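PDB 2O8R: polyphosphate kinase from Porphyromonas gingivalis, which probably catalyses the reversible transfer of the terminal phosphate of ATP onto a growing chain of inorganic polyphosphate. Local coordinates for residues R13-L18 and Q85-T90; L18-R23 and S46-E51; E22-E27 and I39-I44; L590-L595 and N653-R658. The protein carries 3 engineered substitutions. All coordinates share one frame; numbering follows the deposited sequence.

Contact 1. Residues R13-L18 and Q85-T90; sequences RDMSWL and QAIRET. With SO4 (sulfate ion), chain C.
M15, a selenomethionine, and L18 meet A86, I87 and T90 through apolar groups alone. The chain of M15 bends at chi2 and chi3; its SE lies 4.0 Å from A86 CB, while its terminal CE comes 3.7 Å from I87 CG1, the two side chains crossing at about a right angle. One turn on, L18 puts a single methyl to double use: CD1 lies 3.9 Å from T90 CG2 and equally close to the backbone CA of I87. The segments belong to helices 13-29 and 83-112 of the helical N-terminal domain, the first and third helices of the chain, which run nearly parallel (9°) with axes 10.5 Å apart. Helix 35-63 packs beside both, F52 touching D14 and I87. Polar groups face other partners: D14 bonds to R56 and H60 of helix 35-63. At the start of helix 13-29 the backbone N of R13 donates to O2 of a sulfate, probably from the crystallisation liquor, at 2.9 Å.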
loop_
_atom_site.group_PDB
_atom_site.type_symbol
_atom_site.label_atom_id
_atom_site.label_comp_id
_atom_site.label_asym_id
_atom_site.label_seq_id
_atom_site.Cartn_x
_atom_site.Cartn_y
_atom_site.Cartn_z
ATOM N N ARG A 13 4.124 24.496 -26.055
ATOM C CA ARG A 13 3.526 24.007 -24.815
ATOM C C ARG A 13 4.562 23.605 -23.752
ATOM O O ARG A 13 4.402 23.934 -22.579
ATOM C CB ARG A 13 2.486 22.909 -25.078
ATOM C CG ARG A 13 2.970 21.720 -25.882
ATOM C CD ARG A 13 1.929 20.618 -25.878
ATOM N NE ARG A 13 1.845 19.969 -24.571
ATOM C CZ ARG A 13 0.948 19.045 -24.236
ATOM N NH1 ARG A 13 0.035 18.647 -25.111
ATOM N NH2 ARG A 13 0.962 18.515 -23.021
ATOM N N ASP A 14 5.634 22.944 -24.183
ATOM C CA ASP A 14 6.708 22.497 -23.293
ATOM C C ASP A 14 7.501 23.639 -22.672
ATOM O O ASP A 14 7.860 23.578 -21.502
ATOM C CB ASP A 14 7.646 21.550 -24.041
ATOM C CG ASP A 14 6.930 20.306 -24.534
ATOM O OD1 ASP A 14 6.296 19.637 -23.699
ATOM O OD2 ASP A 14 6.981 20.007 -25.745
HETATM N N MSE A 15 7.769 24.677 -23.453
HETATM C CA MSE A 15 8.386 25.877 -22.921
HETATM C C MSE A 15 7.473 26.470 -21.861
HETATM O O MSE A 15 7.910 26.824 -20.762
HETATM C CB MSE A 15 8.627 26.899 -24.032
HETATM C CG MSE A 15 9.668 26.505 -25.064
HETATM SE SE MSE A 15 11.161 25.459 -24.344
HETATM C CE MSE A 15 10.678 23.702 -25.048
ATOM N N SER A 16 6.195 26.557 -22.204
ATOM C CA SER A 16 5.174 26.964 -21.273
ATOM C C SER A 16 5.169 26.050 -20.057
ATOM O O SER A 16 5.039 26.519 -18.933
ATOM C CB SER A 16 3.810 26.964 -21.954
ATOM O OG SER A 16 2.773 27.037 -21.004
ATOM N N TRP A 17 5.336 24.749 -20.260
ATOM C CA TRP A 17 5.372 23.853 -19.107
ATOM C C TRP A 17 6.560 24.158 -18.224
ATOM O O TRP A 17 6.415 24.280 -17.017
ATOM C CB TRP A 17 5.407 22.384 -19.498
ATOM C CG TRP A 17 5.286 21.492 -18.297
ATOM C CD1 TRP A 17 4.128 21.019 -17.743
ATOM C CD2 TRP A 17 6.353 20.979 -17.493
ATOM N NE1 TRP A 17 4.408 20.243 -16.654
ATOM C CE2 TRP A 17 5.766 20.199 -16.474
ATOM C CE3 TRP A 17 7.749 21.106 -17.531
ATOM C CZ2 TRP A 17 6.524 19.543 -15.499
ATOM C CZ3 TRP A 17 8.499 20.452 -16.573
ATOM C CH2 TRP A 17 7.881 19.680 -15.561
ATOM N N LEU A 18 7.734 24.276 -18.836
ATOM C CA LEU A 18 8.965 24.544 -18.103
ATOM C C LEU A 18 8.872 25.829 -17.296
ATOM O O LEU A 18 9.452 25.948 -16.221
ATOM C CB LEU A 18 10.170 24.542 -19.053
ATOM C CG LEU A 18 10.580 23.130 -19.503
ATOM C CD1 LEU A 18 11.538 23.150 -20.689
ATOM C CD2 LEU A 18 11.172 22.327 -18.343
ATOM N N GLN A 85 16.722 20.530 -27.678
ATOM C CA GLN A 85 17.872 21.337 -27.300
ATOM C C GLN A 85 17.435 22.475 -26.386
ATOM O O GLN A 85 18.157 22.843 -25.461
ATOM C CB GLN A 85 18.544 21.890 -28.549
ATOM C CG GLN A 85 19.795 22.698 -28.288
ATOM C CD GLN A 85 19.945 23.852 -29.263
ATOM O OE1 GLN A 85 19.155 23.999 -30.201
ATOM N NE2 GLN A 85 20.957 24.683 -29.043
ATOM N N ALA A 86 16.245 23.015 -26.639
ATOM C CA ALA A 86 15.697 24.097 -25.830
ATOM C C ALA A 86 15.352 23.620 -24.427
ATOM O O ALA A 86 15.668 24.297 -23.444
ATOM C CB ALA A 86 14.482 24.704 -26.502
ATOM N N ILE A 87 14.705 22.460 -24.342
ATOM C CA ILE A 87 14.399 21.842 -23.054
ATOM C C ILE A 87 15.673 21.684 -22.231
ATOM O O ILE A 87 15.769 22.185 -21.112
ATOM C CB ILE A 87 13.728 20.453 -23.221
ATOM C CG1 ILE A 87 12.350 20.590 -23.857
ATOM C CG2 ILE A 87 13.607 19.725 -21.871
ATOM C CD1 ILE A 87 11.819 19.298 -24.392
ATOM N N ARG A 88 16.653 21.011 -22.816
ATOM C CA ARG A 88 17.907 20.707 -22.151
ATOM C C ARG A 88 18.594 21.966 -21.634
ATOM O O ARG A 88 19.082 22.002 -20.502
ATOM C CB ARG A 88 18.824 19.964 -23.117
ATOM C CG ARG A 88 20.224 19.794 -22.610
ATOM C CD ARG A 88 21.133 19.133 -23.631
ATOM N NE ARG A 88 22.444 18.915 -23.043
ATOM C CZ ARG A 88 22.829 17.775 -22.480
ATOM N NH1 ARG A 88 22.011 16.731 -22.450
ATOM N NH2 ARG A 88 24.040 17.681 -21.954
ATOM N N GLU A 89 18.607 23.003 -22.464
ATOM C CA GLU A 89 19.239 24.255 -22.097
ATOM C C GLU A 89 18.550 24.839 -20.892
ATOM O O GLU A 89 19.204 25.269 -19.948
ATOM C CB GLU A 89 19.222 25.236 -23.265
ATOM C CG GLU A 89 20.333 24.981 -24.278
ATOM C CD GLU A 89 20.429 26.055 -25.348
ATOM O OE1 GLU A 89 19.741 27.097 -25.232
ATOM O OE2 GLU A 89 21.205 25.851 -26.308
ATOM N N THR A 90 17.221 24.814 -20.919
ATOM C CA THR A 90 16.420 25.354 -19.831
ATOM C C THR A 90 16.610 24.546 -18.563
ATOM O O THR A 90 16.812 25.124 -17.493
ATOM C CB THR A 90 14.933 25.456 -20.221
ATOM O OG1 THR A 90 14.751 26.635 -21.005
ATOM C CG2 THR A 90 14.033 25.556 -18.991
HETATM S S SO4 C . 3.739 22.756 -29.391
HETATM O O1 SO4 C . 2.494 23.364 -28.919
HETATM O O2 SO4 C . 4.832 23.018 -28.451
HETATM O O3 SO4 C . 3.566 21.312 -29.509
HETATM O O4 SO4 C . 4.072 23.338 -30.691
#

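Contact 2. Residues L18-R23 and S46-E51; sequences LSFNER and SSNLEE. With SO4 (sulfate ion), chain D.
N21 and N48 join the two arms of an antiparallel helical hairpin, helices 13-29 and 35-63 of the N-terminal domain, whose segments run at 165° with axes 10.4 Å apart. The polar link is one amide-to-amide hydrogen bond, N48 ND2 to N21 OD1, 2.9 Å long and nearly straight at 168°. OD1 lies in the amide plane of N48, but seen from N21 the donor is tilted 23° from the carbonyl plane. The other end of the N21 amide is also used: ND2 donates to the backbone O of F45, one turn before L49, which fixes which way round the buried amide sits. S46 OG donates to O1 of a second sulfate, probably from the crystallisation liquor, at 2.7 Å. N48 is predicted to bind ATP, and F20 packs against R570, also a predicted ATP ligand, consistent with a position beside the nucleotide pocket. Apolar packing is slight here: L18 CD2 and L49 CD1 stand 4.5 Å apart, and L49 also touches V91 of helix 83-112. The F20 and N48 side chains cross at about a right angle, yet ring and amide planes are not far from parallel; F20 CE2 lies 4.1 Å from N48 ND2.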
loop_
_atom_site.group_PDB
_atom_site.type_symbol
_atom_site.label_atom_id
_atom_site.label_comp_id
_atom_site.label_asym_id
_atom_site.label_seq_id
_atom_site.Cartn_x
_atom_site.Cartn_y
_atom_site.Cartn_z
ATOM N N LEU A 18 7.734 24.276 -18.836
ATOM C CA LEU A 18 8.965 24.544 -18.103
ATOM C C LEU A 18 8.872 25.829 -17.296
ATOM O O LEU A 18 9.452 25.948 -16.221
ATOM C CB LEU A 18 10.170 24.542 -19.053
ATOM C CG LEU A 18 10.580 23.130 -19.503
ATOM C CD1 LEU A 18 11.538 23.150 -20.689
ATOM C CD2 LEU A 18 11.172 22.327 -18.343
ATOM N N SER A 19 8.095 26.772 -17.810
ATOM C CA SER A 19 7.806 28.015 -17.112
ATOM C C SER A 19 7.072 27.749 -15.802
ATOM O O SER A 19 7.340 28.385 -14.779
ATOM C CB SER A 19 6.959 28.915 -18.016
ATOM O OG SER A 19 6.759 30.181 -17.434
ATOM N N PHE A 20 6.141 26.800 -15.852
ATOM C CA PHE A 20 5.373 26.388 -14.687
ATOM C C PHE A 20 6.295 25.770 -13.643
ATOM O O PHE A 20 6.212 26.100 -12.460
ATOM C CB PHE A 20 4.258 25.429 -15.117
ATOM C CG PHE A 20 3.808 24.482 -14.052
ATOM C CD1 PHE A 20 3.095 24.940 -12.948
ATOM C CD2 PHE A 20 4.067 23.117 -14.171
ATOM C CE1 PHE A 20 2.668 24.062 -11.962
ATOM C CE2 PHE A 20 3.648 22.223 -13.193
ATOM C CZ PHE A 20 2.945 22.693 -12.086
ATOM N N ASN A 21 7.202 24.905 -14.074
ATOM C CA ASN A 21 8.089 24.279 -13.113
ATOM C C ASN A 21 9.110 25.261 -12.554
ATOM O O ASN A 21 9.549 25.108 -11.415
ATOM C CB ASN A 21 8.731 23.002 -13.648
ATOM C CG ASN A 21 8.668 21.859 -12.644
ATOM O OD1 ASN A 21 7.755 21.783 -11.815
ATOM N ND2 ASN A 21 9.639 20.964 -12.713
ATOM N N GLU A 22 9.449 26.288 -13.332
ATOM C CA GLU A 22 10.224 27.422 -12.814
ATOM C C GLU A 22 9.509 28.086 -11.623
ATOM O O GLU A 22 10.131 28.386 -10.604
ATOM C CB GLU A 22 10.472 28.444 -13.919
ATOM C CG GLU A 22 11.047 29.778 -13.452
ATOM C CD GLU A 22 12.484 30.037 -13.914
ATOM O OE1 GLU A 22 12.946 31.187 -13.737
ATOM O OE2 GLU A 22 13.148 29.114 -14.450
ATOM N N ARG A 23 8.200 28.297 -11.743
ATOM C CA ARG A 23 7.423 28.891 -10.662
ATOM C C ARG A 23 7.351 27.987 -9.415
ATOM O O ARG A 23 7.252 28.478 -8.282
ATOM C CB ARG A 23 6.030 29.251 -11.162
ATOM C CG ARG A 23 5.081 29.736 -10.086
ATOM C CD ARG A 23 5.558 31.033 -9.467
ATOM N NE ARG A 23 4.681 31.440 -8.377
ATOM C CZ ARG A 23 4.949 31.260 -7.088
ATOM N NH1 ARG A 23 6.074 30.670 -6.724
ATOM N NH2 ARG A 23 4.093 31.677 -6.164
ATOM N N SER A 46 11.227 18.350 -8.604
ATOM C CA SER A 46 11.980 17.201 -9.050
ATOM C C SER A 46 11.055 16.137 -9.621
ATOM O O SER A 46 11.341 15.595 -10.694
ATOM C CB SER A 46 12.802 16.621 -7.902
ATOM O OG SER A 46 13.745 17.557 -7.423
ATOM N N SER A 47 9.955 15.843 -8.916
ATOM C CA SER A 47 9.000 14.818 -9.391
ATOM C C SER A 47 8.274 15.207 -10.678
ATOM O O SER A 47 8.001 14.347 -11.518
ATOM C CB SER A 47 7.981 14.425 -8.311
ATOM O OG SER A 47 7.639 15.536 -7.512
ATOM N N ASN A 48 7.966 16.498 -10.825
ATOM C CA ASN A 48 7.382 17.023 -12.060
ATOM C C ASN A 48 8.307 16.873 -13.246
ATOM O O ASN A 48 7.864 16.513 -14.320
ATOM C CB ASN A 48 7.021 18.502 -11.929
ATOM C CG ASN A 48 5.986 18.752 -10.882
ATOM O OD1 ASN A 48 5.304 17.827 -10.422
ATOM N ND2 ASN A 48 5.859 20.007 -10.483
ATOM N N LEU A 49 9.588 17.170 -13.045
ATOM C CA LEU A 49 10.572 17.087 -14.111
ATOM C C LEU A 49 10.861 15.626 -14.453
ATOM O O LEU A 49 11.312 15.302 -15.550
ATOM C CB LEU A 49 11.847 17.812 -13.707
ATOM C CG LEU A 49 12.903 17.982 -14.795
ATOM C CD1 LEU A 49 12.293 18.666 -16.010
ATOM C CD2 LEU A 49 14.108 18.753 -14.278
ATOM N N GLU A 50 10.575 14.737 -13.515
ATOM C CA GLU A 50 10.730 13.320 -13.776
ATOM C C GLU A 50 9.626 12.867 -14.721
ATOM O O GLU A 50 9.881 12.144 -15.679
ATOM C CB GLU A 50 10.701 12.536 -12.466
ATOM C CG GLU A 50 10.888 11.037 -12.616
ATOM C CD GLU A 50 12.275 10.646 -13.088
ATOM O OE1 GLU A 50 13.282 11.149 -12.539
ATOM O OE2 GLU A 50 12.354 9.816 -14.012
ATOM N N GLU A 51 8.408 13.327 -14.450
ATOM C CA GLU A 51 7.228 13.012 -15.252
ATOM C C GLU A 51 7.350 13.584 -16.666
ATOM O O GLU A 51 7.116 12.884 -17.648
ATOM C CB GLU A 51 5.973 13.545 -14.549
ATOM C CG GLU A 51 4.656 13.304 -15.276
ATOM C CD GLU A 51 4.136 11.881 -15.135
ATOM O OE1 GLU A 51 4.594 11.145 -14.233
ATOM O OE2 GLU A 51 3.252 11.497 -15.928
HETATM S S SO4 D . 17.132 17.508 -9.323
HETATM O O1 SO4 D . 16.023 18.169 -8.643
HETATM O O2 SO4 D . 18.378 18.200 -9.006
HETATM O O3 SO4 D . 17.228 16.105 -8.893
HETATM O O4 SO4 D . 16.908 17.599 -10.765
#

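Contact 3. Residues E22-E27 and I39-I44; sequences ERVLME and IKFLSI
E27 lays its aliphatic stem over one face of the F41 ring, CB 3.5 Å above the plane and offset toward the rim in a CH-pi contact. The two side chains lie side by side and point the same way, so E27 CG also follows the ring, 3.8 Å from F41 CE2. V24 comes from another direction: its CG1, anti to the backbone N (chi1 178°), meets the edge of the ring near its plane, 3.7 Å from F41 CD2. The same methyl lies 3.8 Å from I44 CG2, and I44 CD1 covers the opposite face of F41 over its centre. On the flank toward helix 83-112, L25 and L42 cross obliquely and meet through their CD1 methyls. Here the helical hairpin of 13-29 and 35-63 draws in to 8.0 Å between axes, at 156°. Beyond the ring the E27 carboxylate turns to charge: R23 NH2 bonds to OE2 on its anti lone pair at 2.9 Å, and OE1 faces K655. With a cation on each oxygen, this buried carboxylate would be expected to stay ionised, while its CB and CG serve the apolar core.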
loop_
_atom_site.group_PDB
_atom_site.type_symbol
_atom_site.label_atom_id
_atom_site.label_comp_id
_atom_site.label_asym_id
_atom_site.label_seq_id
_atom_site.Cartn_x
_atom_site.Cartn_y
_atom_site.Cartn_z
ATOM N N GLU A 22 9.449 26.288 -13.332
ATOM C CA GLU A 22 10.224 27.422 -12.814
ATOM C C GLU A 22 9.509 28.086 -11.623
ATOM O O GLU A 22 10.131 28.386 -10.604
ATOM C CB GLU A 22 10.472 28.444 -13.919
ATOM C CG GLU A 22 11.047 29.778 -13.452
ATOM C CD GLU A 22 12.484 30.037 -13.914
ATOM O OE1 GLU A 22 12.946 31.187 -13.737
ATOM O OE2 GLU A 22 13.148 29.114 -14.450
ATOM N N ARG A 23 8.200 28.297 -11.743
ATOM C CA ARG A 23 7.423 28.891 -10.662
ATOM C C ARG A 23 7.351 27.987 -9.415
ATOM O O ARG A 23 7.252 28.478 -8.282
ATOM C CB ARG A 23 6.030 29.251 -11.162
ATOM C CG ARG A 23 5.081 29.736 -10.086
ATOM C CD ARG A 23 5.558 31.033 -9.467
ATOM N NE ARG A 23 4.681 31.440 -8.377
ATOM C CZ ARG A 23 4.949 31.260 -7.088
ATOM N NH1 ARG A 23 6.074 30.670 -6.724
ATOM N NH2 ARG A 23 4.093 31.677 -6.164
ATOM N N VAL A 24 7.402 26.672 -9.628
ATOM C CA VAL A 24 7.463 25.715 -8.519
ATOM C C VAL A 24 8.815 25.850 -7.810
ATOM O O VAL A 24 8.884 25.948 -6.583
ATOM C CB VAL A 24 7.226 24.260 -9.000
ATOM C CG1 VAL A 24 7.330 23.286 -7.843
ATOM C CG2 VAL A 24 5.859 24.138 -9.632
ATOM N N LEU A 25 9.883 25.892 -8.601
ATOM C CA LEU A 25 11.224 26.161 -8.090
ATOM C C LEU A 25 11.289 27.477 -7.313
ATOM O O LEU A 25 12.029 27.591 -6.344
ATOM C CB LEU A 25 12.246 26.166 -9.231
ATOM C CG LEU A 25 13.728 26.148 -8.852
ATOM C CD1 LEU A 25 13.985 25.243 -7.671
ATOM C CD2 LEU A 25 14.561 25.701 -10.028
HETATM N N MSE A 26 10.510 28.466 -7.739
HETATM C CA MSE A 26 10.470 29.744 -7.038
HETATM C C MSE A 26 9.873 29.666 -5.635
HETATM O O MSE A 26 10.368 30.348 -4.729
HETATM C CB MSE A 26 9.754 30.790 -7.868
HETATM C CG MSE A 26 10.627 31.334 -8.966
HETATM SE SE MSE A 26 9.614 32.185 -10.392
HETATM C CE MSE A 26 11.127 33.095 -11.255
ATOM N N GLU A 27 8.833 28.845 -5.445
ATOM C CA GLU A 27 8.271 28.662 -4.111
ATOM C C GLU A 27 9.370 28.238 -3.173
ATOM O O GLU A 27 9.430 28.706 -2.037
ATOM C CB GLU A 27 7.156 27.633 -4.082
ATOM C CG GLU A 27 5.813 28.168 -4.520
ATOM C CD GLU A 27 5.164 29.047 -3.476
ATOM O OE1 GLU A 27 5.337 28.764 -2.285
ATOM O OE2 GLU A 27 4.470 30.013 -3.844
ATOM N N ILE A 39 11.143 23.045 1.089
ATOM C CA ILE A 39 11.678 21.704 0.845
ATOM C C ILE A 39 10.702 20.811 0.063
ATOM O O ILE A 39 11.108 20.120 -0.894
ATOM C CB ILE A 39 12.073 21.019 2.171
ATOM C CG1 ILE A 39 13.273 21.749 2.798
ATOM C CG2 ILE A 39 12.350 19.521 1.951
ATOM C CD1 ILE A 39 14.018 20.952 3.846
ATOM N N LYS A 40 9.427 20.843 0.471
ATOM C CA LYS A 40 8.335 20.191 -0.261
ATOM C C LYS A 40 8.310 20.603 -1.725
ATOM O O LYS A 40 8.169 19.753 -2.599
ATOM C CB LYS A 40 6.975 20.495 0.371
ATOM C CG LYS A 40 6.310 19.320 1.084
ATOM C CD LYS A 40 7.165 18.734 2.198
ATOM C CE LYS A 40 6.797 17.281 2.418
ATOM N NZ LYS A 40 7.767 16.629 3.328
ATOM N N PHE A 41 8.466 21.896 -1.992
ATOM C CA PHE A 41 8.411 22.378 -3.365
ATOM C C PHE A 41 9.625 21.996 -4.217
ATOM O O PHE A 41 9.509 21.807 -5.428
ATOM C CB PHE A 41 8.096 23.878 -3.412
ATOM C CG PHE A 41 6.640 24.151 -3.416
ATOM C CD1 PHE A 41 5.924 24.148 -2.237
ATOM C CD2 PHE A 41 5.960 24.323 -4.608
ATOM C CE1 PHE A 41 4.561 24.355 -2.233
ATOM C CE2 PHE A 41 4.603 24.527 -4.610
ATOM C CZ PHE A 41 3.899 24.533 -3.410
ATOM N N LEU A 42 10.775 21.861 -3.574
ATOM C CA LEU A 42 11.961 21.347 -4.232
ATOM C C LEU A 42 11.636 19.929 -4.709
ATOM O O LEU A 42 11.799 19.602 -5.882
ATOM C CB LEU A 42 13.133 21.348 -3.247
ATOM C CG LEU A 42 14.483 21.999 -3.557
ATOM C CD1 LEU A 42 14.342 23.267 -4.385
ATOM C CD2 LEU A 42 15.297 22.257 -2.259
ATOM N N SER A 43 11.137 19.105 -3.794
ATOM C CA SER A 43 10.754 17.732 -4.110
ATOM C C SER A 43 9.747 17.658 -5.271
ATOM O O SER A 43 9.938 16.894 -6.222
ATOM C CB SER A 43 10.207 17.053 -2.846
ATOM O OG SER A 43 9.101 16.219 -3.133
ATOM N N ILE A 44 8.697 18.476 -5.187
ATOM C CA ILE A 44 7.666 18.566 -6.220
ATOM C C ILE A 44 8.280 18.887 -7.574
ATOM O O ILE A 44 7.998 18.198 -8.558
ATOM C CB ILE A 44 6.582 19.618 -5.886
ATOM C CG1 ILE A 44 5.729 19.148 -4.703
ATOM C CG2 ILE A 44 5.704 19.884 -7.104
ATOM C CD1 ILE A 44 4.802 20.222 -4.120
#

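Contact 4. Residues L590-L595 and N653-R658; sequences LVDMYL and NIKACR
K655 NZ is gripped by two carboxylates, D592 OD1 at 3.0 Å across the contact and E27 OE1 of helix 13-29. D592 OD1 is met from above the carboxylate plane, the ammonium lying 42° out of it. The lysine chain bends at chi2 and chi4 and crosses the aspartate at about a right angle, its CG packed 3.4 Å from D592 CG while NZ curls back to the oxygen. D592 CG, anti to the backbone N (chi1 -155°), carries the carboxylate across to K655; OD2, the other oxygen, has its own salt bridge to R677. Both segments belong to the second C-terminal domain, of the phospholipase D-like clan: L590 directly follows strand 585-589, and A656 leads into its antiparallel neighbour in the sheet, strand 657-659, where C657 and R589 pair through their backbones. Just beyond that pairing the chains part, and a water bridges them, accepting from V591 N at 2.9 Å and donating to K655 O at 2.7 Å. The apolar contact is L590 CD1 with A656 CB, at 4.1 Å; the same methyl also packs on the A656 backbone N at 3.7 Å. V591 turns to helix 13-29, where its side chain touches R23 and E27.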
loop_
_atom_site.group_PDB
_atom_site.type_symbol
_atom_site.label_atom_id
_atom_site.label_comp_id
_atom_site.label_asym_id
_atom_site.label_seq_id
_atom_site.Cartn_x
_atom_site.Cartn_y
_atom_site.Cartn_z
ATOM N N LEU A 590 -1.425 31.426 -10.470
ATOM C CA LEU A 590 -1.404 31.315 -9.025
ATOM C C LEU A 590 -0.892 29.943 -8.619
ATOM O O LEU A 590 -1.520 28.928 -8.923
ATOM C CB LEU A 590 -2.801 31.552 -8.445
ATOM C CG LEU A 590 -2.858 31.467 -6.919
ATOM C CD1 LEU A 590 -1.937 32.506 -6.288
ATOM C CD2 LEU A 590 -4.298 31.607 -6.416
ATOM N N VAL A 591 0.257 29.933 -7.951
ATOM C CA VAL A 591 0.847 28.736 -7.346
ATOM C C VAL A 591 1.120 29.047 -5.874
ATOM O O VAL A 591 1.744 30.061 -5.548
ATOM C CB VAL A 591 2.164 28.339 -8.045
ATOM C CG1 VAL A 591 3.041 27.445 -7.153
ATOM C CG2 VAL A 591 1.874 27.677 -9.364
ATOM N N ASP A 592 0.627 28.176 -5.002
ATOM C CA ASP A 592 0.752 28.306 -3.562
ATOM C C ASP A 592 0.738 26.862 -3.020
ATOM O O ASP A 592 0.883 25.906 -3.793
ATOM C CB ASP A 592 -0.434 29.115 -3.032
ATOM C CG ASP A 592 -0.156 29.826 -1.698
ATOM O OD1 ASP A 592 0.885 29.583 -1.051
ATOM O OD2 ASP A 592 -1.011 30.641 -1.281
HETATM N N MSE A 593 0.552 26.700 -1.710
HETATM C CA MSE A 593 0.577 25.375 -1.089
HETATM C C MSE A 593 -0.466 24.381 -1.619
HETATM O O MSE A 593 -0.161 23.197 -1.793
HETATM C CB MSE A 593 0.431 25.501 0.416
HETATM C CG MSE A 593 0.839 24.243 1.143
HETATM SE SE MSE A 593 0.606 24.357 3.064
HETATM C CE MSE A 593 2.096 23.196 3.567
ATOM N N TYR A 594 -1.689 24.855 -1.855
ATOM C CA TYR A 594 -2.732 24.017 -2.423
ATOM C C TYR A 594 -2.603 24.041 -3.921
ATOM O O TYR A 594 -2.253 25.064 -4.500
ATOM C CB TYR A 594 -4.138 24.509 -2.056
ATOM C CG TYR A 594 -4.429 24.615 -0.581
ATOM C CD1 TYR A 594 -3.860 23.742 0.335
ATOM C CD2 TYR A 594 -5.310 25.570 -0.110
ATOM C CE1 TYR A 594 -4.129 23.847 1.664
ATOM C CE2 TYR A 594 -5.593 25.673 1.216
ATOM C CZ TYR A 594 -4.999 24.819 2.104
ATOM O OH TYR A 594 -5.289 24.939 3.443
ATOM N N LEU A 595 -2.887 22.915 -4.560
ATOM C CA LEU A 595 -2.844 22.877 -6.005
ATOM C C LEU A 595 -4.144 23.482 -6.529
ATOM O O LEU A 595 -5.246 22.989 -6.245
ATOM C CB LEU A 595 -2.597 21.455 -6.502
ATOM C CG LEU A 595 -2.359 21.217 -7.991
ATOM C CD1 LEU A 595 -1.191 20.273 -8.255
ATOM C CD2 LEU A 595 -3.604 20.659 -8.588
ATOM N N ASN A 653 -1.645 39.585 -3.950
ATOM C CA ASN A 653 -0.327 40.198 -4.175
ATOM C C ASN A 653 0.844 39.489 -3.494
ATOM O O ASN A 653 1.918 40.082 -3.385
ATOM C CB ASN A 653 -0.329 41.662 -3.725
ATOM C CG ASN A 653 -0.984 41.861 -2.374
ATOM O OD1 ASN A 653 -1.111 40.932 -1.584
ATOM N ND2 ASN A 653 -1.409 43.082 -2.105
ATOM N N ILE A 654 0.652 38.253 -3.020
ATOM C CA ILE A 654 1.742 37.553 -2.321
ATOM C C ILE A 654 2.295 36.345 -3.078
ATOM O O ILE A 654 3.499 36.180 -3.169
ATOM C CB ILE A 654 1.408 37.242 -0.827
ATOM C CG1 ILE A 654 1.892 38.379 0.048
ATOM C CG2 ILE A 654 2.162 36.043 -0.324
ATOM C CD1 ILE A 654 0.892 39.433 0.254
ATOM N N LYS A 655 1.418 35.527 -3.641
ATOM C CA LYS A 655 1.843 34.334 -4.371
ATOM C C LYS A 655 1.650 34.477 -5.869
ATOM O O LYS A 655 2.412 33.903 -6.647
ATOM C CB LYS A 655 1.107 33.076 -3.862
ATOM C CG LYS A 655 1.533 32.647 -2.444
ATOM C CD LYS A 655 3.054 32.618 -2.325
ATOM C CE LYS A 655 3.520 32.341 -0.915
ATOM N NZ LYS A 655 3.579 30.881 -0.612
ATOM N N ALA A 656 0.629 35.240 -6.261
ATOM C CA ALA A 656 0.231 35.367 -7.666
ATOM C C ALA A 656 1.332 35.919 -8.520
ATOM O O ALA A 656 2.061 36.833 -8.114
ATOM C CB ALA A 656 -1.008 36.245 -7.818
ATOM N N CYS A 657 1.469 35.369 -9.723
ATOM C CA CYS A 657 2.429 35.884 -10.692
ATOM C C CYS A 657 1.759 36.165 -12.033
ATOM O O CYS A 657 0.904 35.401 -12.482
ATOM C CB CYS A 657 3.583 34.898 -10.879
ATOM S SG CYS A 657 4.770 34.870 -9.515
ATOM N N ARG A 658 2.150 37.265 -12.668
ATOM C CA ARG A 658 1.664 37.587 -13.986
ATOM C C ARG A 658 2.711 37.054 -14.932
ATOM O O ARG A 658 3.891 36.985 -14.589
ATOM C CB ARG A 658 1.412 39.090 -14.166
ATOM C CG ARG A 658 2.654 39.922 -14.281
ATOM C CD ARG A 658 2.339 41.397 -14.486
ATOM N NE ARG A 658 3.527 42.201 -14.191
ATOM C CZ ARG A 658 4.466 42.506 -15.086
ATOM N NH1 ARG A 658 4.345 42.107 -16.355
ATOM N NH2 ARG A 658 5.518 43.225 -14.715
HETATM O O HOH W 1 2.064 32.050 -8.593
#

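In the fold
Contacts 1, 2 and 3 follow one another down helix 13-29, sharing L18 and then E22 and R23; their centres lie about 10 and 8 Å apart in turn. Contacts 2 and 3 both pair it with helix 35-63, contact 1 with helix 83-112. Contact 4 belongs to another domain, its centre about 12 Å from that of contact 3, and charged groups join the two: R23 NH2 probably donates to K655 O at 2.8 Å, with E27 OE1 and K655 NZ 3.2 Å apart. The predicted ATP-binding residues come from both domains, consistent with a site between them: R570 comes within about 3 Å of F20 and 4 Å of V591, side chain to side chain, and Y474 within about 9 Å of N48.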